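Local structure of phosphoenolpyruvate--protein phosphotransferase (5T12) at residues 48-53 and 137-142; 59-62 and 68-71. The protein probably transfers the phosphoryl group from phosphoenolpyruvate to the carrier protein NPr in the nitrogen-metabolic phosphotransferase system, this chain being the EIN domain of the enzyme. The protein carries 1 engineered substitution. All coordinates share one frame; numbering follows the deposited sequence.

How the interactions relate
Both interactions use helix 36-61, the long first helix of the EIN domain of Enzyme I-Ntr. Interaction 1 lies midway along it, where it meets helix 126-140 near its C-terminal end; interaction 2 lies at the C-terminal end of helix 36-61, where the chain turns into helix 68-80. Their centres are 19 Å apart, and their nearest atoms, about 7 Å apart, do not touch. Along the chain, interaction 2 is nested inside the loop that interaction 1 closes across a mostly helical 83-residue span with no strand. One contact thus joins consecutive helices, whereas the other brings the last long helix of this run back to the first, closing the all-helical portion beside the mixed sheet.

Interaction 1: residues 48-53 and 137-142; sequences EEAANE and LFHLDD
His-139 reaches from near the C-terminal end of helix 126-140 to the side of helix 36-61, where its ring meets Glu-49, Ala-50 and Glu-53. The backbone N of Ala-50 and CB of Glu-49 lie over one ring face, offset toward its rim, and Ala-50 CB comes within 3.9 Å of His-139 ND1. At the ring edge stands the carboxylate of Glu-53, turned 59° from the ring plane; its OE1 is 3.2 Å from His-139 CE1 and 3.4 Å from NE2. Glu-49 runs past the histidine in the opposite direction, bringing its OE1 to 3.6 Å from His-139 CB. Phe-138 CD2 lies over the opposite face, near its rim.

Glu-53 comes to this edge on an extended chain whose CG is anti to the backbone N (chi1 -166°), and a salt bridge from its OE2 to Arg-135 NH2 fixes the carboxylate. Arg-135 also makes a cation-pi contact with Phe-138, so one arginine ties together the groups at the edge and on the second face. A serine in place of His-139 would probably open a gap beside Ala-50 and leave Glu-53 without its ring neighbour. With 7.3 Å from Glu-49 CA to His-139 CA, the contact ties the first helix of the helical subdomain to helix 126-140, the last long one before the chain returns to the alpha/beta part, as in Enzyme I N-terminal domains.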
ATOM      1  N   GLU A  48      -9.104 -15.366  -2.954  1.00 41.79           N
ATOM      2  CA  GLU A  48      -9.147 -15.967  -1.625  1.00 47.49           C
ATOM      3  C   GLU A  48      -8.030 -15.431  -0.738  1.00 45.16           C
ATOM      4  O   GLU A  48      -8.242 -15.191   0.457  1.00 46.78           O
ATOM      5  CB  GLU A  48      -9.070 -17.489  -1.738  1.00 55.55           C
ATOM      6  CG  GLU A  48      -9.033 -18.214  -0.404  1.00 53.23           C
ATOM      7  CD  GLU A  48      -9.303 -19.699  -0.541  1.00 88.72           C
ATOM      8  OE1 GLU A  48     -10.432 -20.130  -0.227  1.00 84.81           O
ATOM      9  OE2 GLU A  48      -8.390 -20.434  -0.971  1.00 86.40           O
ATOM     10  N   GLU A  49      -6.835 -15.236  -1.302  1.00 35.41           N
ATOM     11  CA  GLU A  49      -5.732 -14.682  -0.522  1.00 42.44           C
ATOM     12  C   GLU A  49      -6.018 -13.245  -0.102  1.00 49.97           C
ATOM     13  O   GLU A  49      -5.722 -12.851   1.031  1.00 39.18           O
ATOM     14  CB  GLU A  49      -4.432 -14.757  -1.322  1.00 47.03           C
ATOM     15  CG  GLU A  49      -3.849 -16.158  -1.439  1.00 67.91           C
ATOM     16  CD  GLU A  49      -2.673 -16.222  -2.395  1.00 88.57           C
ATOM     17  OE1 GLU A  49      -2.597 -15.372  -3.306  1.00 84.53           O
ATOM     18  OE2 GLU A  49      -1.823 -17.124  -2.233  1.00 95.53           O
ATOM     19  N   ALA A  50      -6.594 -12.447  -1.005  1.00 43.42           N
ATOM     20  CA  ALA A  50      -6.921 -11.066  -0.666  1.00 36.20           C
ATOM     21  C   ALA A  50      -8.066 -11.000   0.337  1.00 40.05           C
ATOM     22  O   ALA A  50      -8.041 -10.178   1.261  1.00 39.03           O
ATOM     23  CB  ALA A  50      -7.268 -10.282  -1.931  1.00 44.01           C
ATOM     24  N   ALA A  51      -9.078 -11.854   0.172  1.00 39.15           N
ATOM     25  CA  ALA A  51     -10.171 -11.898   1.138  1.00 38.65           C
ATOM     26  C   ALA A  51      -9.676 -12.345   2.506  1.00 39.93           C
ATOM     27  O   ALA A  51     -10.076 -11.783   3.534  1.00 37.29           O
ATOM     28  CB  ALA A  51     -11.280 -12.826   0.640  1.00 38.00           C
ATOM     29  N   ASN A  52      -8.806 -13.358   2.539  1.00 39.59           N
ATOM     30  CA  ASN A  52      -8.204 -13.771   3.801  1.00 42.47           C
ATOM     31  C   ASN A  52      -7.405 -12.635   4.424  1.00 36.24           C
ATOM     32  O   ASN A  52      -7.490 -12.399   5.633  1.00 39.39           O
ATOM     33  CB  ASN A  52      -7.316 -14.997   3.586  1.00 43.15           C
ATOM     34  CG  ASN A  52      -8.110 -16.287   3.506  1.00 52.43           C
ATOM     35  OD1 ASN A  52      -8.942 -16.573   4.366  1.00 61.11           O
ATOM     36  ND2 ASN A  52      -7.857 -17.074   2.467  1.00 51.38           N
ATOM     37  N   GLU A  53      -6.636 -11.909   3.610  1.00 35.91           N
ATOM     38  CA  GLU A  53      -5.831 -10.806   4.127  1.00 39.41           C
ATOM     39  C   GLU A  53      -6.709  -9.750   4.789  1.00 41.52           C
ATOM     40  O   GLU A  53      -6.436  -9.314   5.914  1.00 46.47           O
ATOM     41  CB  GLU A  53      -5.003 -10.193   2.997  1.00 35.30           C
ATOM     42  CG  GLU A  53      -3.883  -9.281   3.463  1.00 46.80           C
ATOM     43  CD  GLU A  53      -3.043  -8.757   2.314  1.00 45.65           C
ATOM     44  OE1 GLU A  53      -3.621  -8.408   1.264  1.00 49.71           O
ATOM     45  OE2 GLU A  53      -1.804  -8.702   2.459  1.00 43.46           O
ATOM     46  N   LEU A 137      -3.756  -7.502  -7.936  1.00 28.65           N
ATOM     47  CA  LEU A 137      -2.564  -7.650  -8.765  1.00 28.72           C
ATOM     48  C   LEU A 137      -1.337  -7.984  -7.926  1.00 38.26           C
ATOM     49  O   LEU A 137      -0.414  -8.646  -8.414  1.00 38.04           O
ATOM     50  CB  LEU A 137      -2.324  -6.372  -9.569  1.00 25.59           C
ATOM     51  CG  LEU A 137      -3.414  -5.962 -10.561  1.00 38.73           C
ATOM     52  CD1 LEU A 137      -3.065  -4.637 -11.222  1.00 30.47           C
ATOM     53  CD2 LEU A 137      -3.616  -7.048 -11.602  1.00 27.72           C
ATOM     54  N   PHE A 138      -1.312  -7.537  -6.668  1.00 29.09           N
ATOM     55  CA  PHE A 138      -0.178  -7.826  -5.797  1.00 38.61           C
ATOM     56  C   PHE A 138      -0.022  -9.323  -5.566  1.00 32.67           C
ATOM     57  O   PHE A 138       1.099  -9.845  -5.562  1.00 48.18           O
ATOM     58  CB  PHE A 138      -0.345  -7.091  -4.465  1.00 41.09           C
ATOM     59  CG  PHE A 138       0.773  -7.333  -3.494  1.00 30.33           C
ATOM     60  CD1 PHE A 138       1.965  -6.639  -3.609  1.00 30.90           C
ATOM     61  CD2 PHE A 138       0.633  -8.246  -2.461  1.00 37.43           C
ATOM     62  CE1 PHE A 138       2.999  -6.852  -2.720  1.00 34.47           C
ATOM     63  CE2 PHE A 138       1.665  -8.466  -1.565  1.00 43.96           C
ATOM     64  CZ  PHE A 138       2.850  -7.768  -1.695  1.00 37.69           C
ATOM     65  N   HIS A 139      -1.136 -10.032  -5.375  1.00 33.80           N
ATOM     66  CA  HIS A 139      -1.076 -11.465  -5.118  1.00 39.39           C
ATOM     67  C   HIS A 139      -0.908 -12.288  -6.388  1.00 51.37           C
ATOM     68  O   HIS A 139      -0.554 -13.469  -6.300  1.00 44.17           O
ATOM     69  CB  HIS A 139      -2.331 -11.917  -4.368  1.00 33.84           C
ATOM     70  CG  HIS A 139      -2.472 -11.308  -3.008  1.00 42.98           C
ATOM     71  ND1 HIS A 139      -3.417 -10.348  -2.717  1.00 49.63           N
ATOM     72  CD2 HIS A 139      -1.783 -11.517  -1.862  1.00 35.78           C
ATOM     73  CE1 HIS A 139      -3.307  -9.996  -1.448  1.00 28.14           C
ATOM     74  NE2 HIS A 139      -2.323 -10.690  -0.908  1.00 30.95           N
ATOM     75  N   LEU A 140      -1.155 -11.700  -7.559  1.00 42.56           N
ATOM     76  CA  LEU A 140      -0.903 -12.414  -8.806  1.00 42.02           C
ATOM     77  C   LEU A 140       0.587 -12.498  -9.111  1.00 47.63           C
ATOM     78  O   LEU A 140       1.033 -13.446  -9.765  1.00 49.82           O
ATOM     79  CB  LEU A 140      -1.645 -11.738  -9.960  1.00 43.64           C
ATOM     80  CG  LEU A 140      -3.172 -11.822  -9.941  1.00 45.71           C
ATOM     81  CD1 LEU A 140      -3.767 -11.006 -11.078  1.00 38.13           C
ATOM     82  CD2 LEU A 140      -3.626 -13.270 -10.024  1.00 61.11           C
ATOM     83  N   ASP A 141       1.365 -11.528  -8.637  1.00 47.01           N
ATOM     84  CA  ASP A 141       2.799 -11.444  -8.886  1.00 57.69           C
ATOM     85  C   ASP A 141       3.614 -12.388  -8.006  1.00 59.31           C
ATOM     86  O   ASP A 141       4.847 -12.329  -8.037  1.00 99.80           O
ATOM     87  CB  ASP A 141       3.270 -10.001  -8.673  1.00 64.38           C
ATOM     88  CG  ASP A 141       4.381  -9.593  -9.624  1.00 82.15           C
ATOM     89  OD1 ASP A 141       5.333 -10.377  -9.820  1.00100.61           O
ATOM     90  OD2 ASP A 141       4.299  -8.477 -10.180  1.00 93.91           O
ATOM     91  N   ASP A 142       2.965 -13.258  -7.233  1.00 67.55           N
ATOM     92  CA  ASP A 142       3.642 -14.057  -6.217  1.00 78.13           C
ATOM     93  C   ASP A 142       3.764 -15.528  -6.606  1.00 92.13           C
ATOM     94  O   ASP A 142       3.697 -16.408  -5.745  1.00 73.02           O
ATOM     95  CB  ASP A 142       2.923 -13.926  -4.876  1.00 64.46           C
ATOM     96  CG  ASP A 142       3.115 -12.564  -4.243  1.00 76.62           C
ATOM     97  OD1 ASP A 142       3.255 -11.573  -4.991  1.00 74.20           O
ATOM     98  OD2 ASP A 142       3.133 -12.485  -2.998  1.00 69.94           O
TER

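Interaction 2: residues 59-62 and 68-71; sequences KRFA and ETAA
Phe-61 carries its CG anti to its own carbonyl carbon (chi1 -65°), while Thr-69 holds OG1 between its backbone N and carbonyl carbon (chi1 66°); together these torsions set the threonine oxygen beside the phenylalanine. The two side chains cross at about a right angle. Thr-69 OG1 approaches the ring obliquely, 3.7 Å from Phe-61 CD2 and 3.9 Å from Phe-61 CB. This hydroxyl oxygen is buried by the contact and has no polar partner in the model, so it is packed against carbon on this side.

Ala-70 supplies the second part of the contact. Its methyl CB lies 3.7 Å from Phe-61 CB, and the same methyl packs against the backbone at Ala-62, 3.7 Å from Ala-62 N. The methyl groups of Ala-62 and Ala-70 are more loosely apposed, CB to CB 4.5 Å. The backbone N of Ala-70 sits at the edge of the Phe-61 ring, near its plane. With only a methyl on Ala-70, the backbones approach closely: Phe-61 CA to Ala-70 CA is 5.0 Å. No hydrogen bond crosses between the segments, and the contact rests on packing.

Around this pair the ring of Phe-61 meets Tyr-57 with the planes nearly parallel and Phe-73 edge-to-face. Ala-194 and Leu-195 of helix 187-195 also touch Phe-61, while Ile-190 and Ala-194 of that helix reach Thr-69. Through Phe-61 and Thr-69, the turn thus packs against helix 187-195. The contact forms the buried elbow of an alpha-alpha (helical) hairpin, in which a short non-helical connection joins helices 36-61 and 68-80 in the helical portion of the Enzyme I N-terminal domain.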
ATOM      1  N   LYS A  59      -9.801  -8.298  11.889  1.00 49.45           N
ATOM      2  CA  LYS A  59      -9.679  -8.987  13.169  1.00 55.94           C
ATOM      3  C   LYS A  59      -8.650  -8.312  14.065  1.00 53.34           C
ATOM      4  O   LYS A  59      -8.826  -8.265  15.289  1.00 63.33           O
ATOM      5  CB  LYS A  59      -9.306 -10.450  12.934  1.00 68.74           C
ATOM      6  CG  LYS A  59      -8.991 -11.238  14.193  1.00 70.11           C
ATOM      7  CD  LYS A  59      -8.227 -12.502  13.846  1.00 71.56           C
ATOM      8  CE  LYS A  59      -6.944 -12.165  13.105  1.00 66.35           C
ATOM      9  NZ  LYS A  59      -6.273 -13.377  12.566  1.00 54.59           N
ATOM     10  N   ARG A  60      -7.578  -7.780  13.478  1.00 46.51           N
ATOM     11  CA  ARG A  60      -6.555  -7.091  14.256  1.00 48.47           C
ATOM     12  C   ARG A  60      -6.957  -5.655  14.570  1.00 53.42           C
ATOM     13  O   ARG A  60      -6.727  -5.175  15.686  1.00 65.51           O
ATOM     14  CB  ARG A  60      -5.225  -7.108  13.505  1.00 50.77           C
ATOM     15  CG  ARG A  60      -4.501  -8.439  13.520  1.00 47.18           C
ATOM     16  CD  ARG A  60      -3.318  -8.390  12.573  1.00 57.29           C
ATOM     17  NE  ARG A  60      -2.677  -7.078  12.597  1.00 71.10           N
ATOM     18  CZ  ARG A  60      -1.750  -6.683  11.732  1.00 59.61           C
ATOM     19  NH1 ARG A  60      -1.225  -5.468  11.829  1.00 40.87           N
ATOM     20  NH2 ARG A  60      -1.349  -7.498  10.768  1.00 62.91           N
ATOM     21  N   PHE A  61      -7.548  -4.954  13.598  1.00 51.38           N
ATOM     22  CA  PHE A  61      -7.892  -3.549  13.789  1.00 53.45           C
ATOM     23  C   PHE A  61      -8.943  -3.351  14.872  1.00 53.86           C
ATOM     24  O   PHE A  61      -8.992  -2.276  15.478  1.00 52.78           O
ATOM     25  CB  PHE A  61      -8.389  -2.939  12.476  1.00 34.85           C
ATOM     26  CG  PHE A  61      -7.345  -2.882  11.398  1.00 51.10           C
ATOM     27  CD1 PHE A  61      -5.998  -2.940  11.711  1.00 49.42           C
ATOM     28  CD2 PHE A  61      -7.715  -2.770  10.067  1.00 52.06           C
ATOM     29  CE1 PHE A  61      -5.039  -2.888  10.718  1.00 39.22           C
ATOM     30  CE2 PHE A  61      -6.760  -2.717   9.070  1.00 33.34           C
ATOM     31  CZ  PHE A  61      -5.421  -2.776   9.396  1.00 41.29           C
ATOM     32  N   ALA A  62      -9.776  -4.365  15.131  1.00 50.02           N
ATOM     33  CA  ALA A  62     -10.803  -4.253  16.161  1.00 70.87           C
ATOM     34  C   ALA A  62     -10.213  -3.855  17.509  1.00 65.39           C
ATOM     35  O   ALA A  62     -10.899  -3.234  18.329  1.00 77.42           O
ATOM     36  CB  ALA A  62     -11.567  -5.572  16.284  1.00 82.17           C
ATOM     37  N   GLU A  68     -13.576   1.789  12.989  1.00 45.34           N
ATOM     38  CA  GLU A  68     -14.097   2.170  11.683  1.00 51.68           C
ATOM     39  C   GLU A  68     -13.390   1.404  10.572  1.00 54.41           C
ATOM     40  O   GLU A  68     -14.035   0.845   9.678  1.00 52.41           O
ATOM     41  CB  GLU A  68     -13.945   3.680  11.496  1.00 65.95           C
ATOM     42  CG  GLU A  68     -14.511   4.489  12.658  1.00 77.27           C
ATOM     43  CD  GLU A  68     -13.994   5.915  12.703  1.00 73.25           C
ATOM     44  OE1 GLU A  68     -12.869   6.158  12.221  1.00 81.34           O
ATOM     45  OE2 GLU A  68     -14.714   6.794  13.221  1.00 74.97           O
ATOM     46  N   THR A  69     -12.055   1.356  10.620  1.00 48.14           N
ATOM     47  CA  THR A  69     -11.306   0.630   9.601  1.00 42.64           C
ATOM     48  C   THR A  69     -11.499  -0.875   9.726  1.00 40.83           C
ATOM     49  O   THR A  69     -11.423  -1.590   8.721  1.00 46.29           O
ATOM     50  CB  THR A  69      -9.819   0.973   9.683  1.00 42.93           C
ATOM     51  OG1 THR A  69      -9.277   0.483  10.917  1.00 71.66           O
ATOM     52  CG2 THR A  69      -9.616   2.476   9.596  1.00 31.75           C
ATOM     53  N   ALA A  70     -11.738  -1.375  10.941  1.00 32.07           N
ATOM     54  CA  ALA A  70     -12.077  -2.783  11.095  1.00 35.94           C
ATOM     55  C   ALA A  70     -13.403  -3.107  10.420  1.00 38.21           C
ATOM     56  O   ALA A  70     -13.586  -4.217   9.908  1.00 35.09           O
ATOM     57  CB  ALA A  70     -12.127  -3.159  12.576  1.00 37.34           C
ATOM     58  N   ALA A  71     -14.333  -2.151  10.401  1.00 42.75           N
ATOM     59  CA  ALA A  71     -15.611  -2.363   9.732  1.00 33.83           C
ATOM     60  C   ALA A  71     -15.476  -2.262   8.218  1.00 39.78           C
ATOM     61  O   ALA A  71     -16.048  -3.080   7.487  1.00 34.96           O
ATOM     62  CB  ALA A  71     -16.644  -1.358  10.241  1.00 31.41           C
TER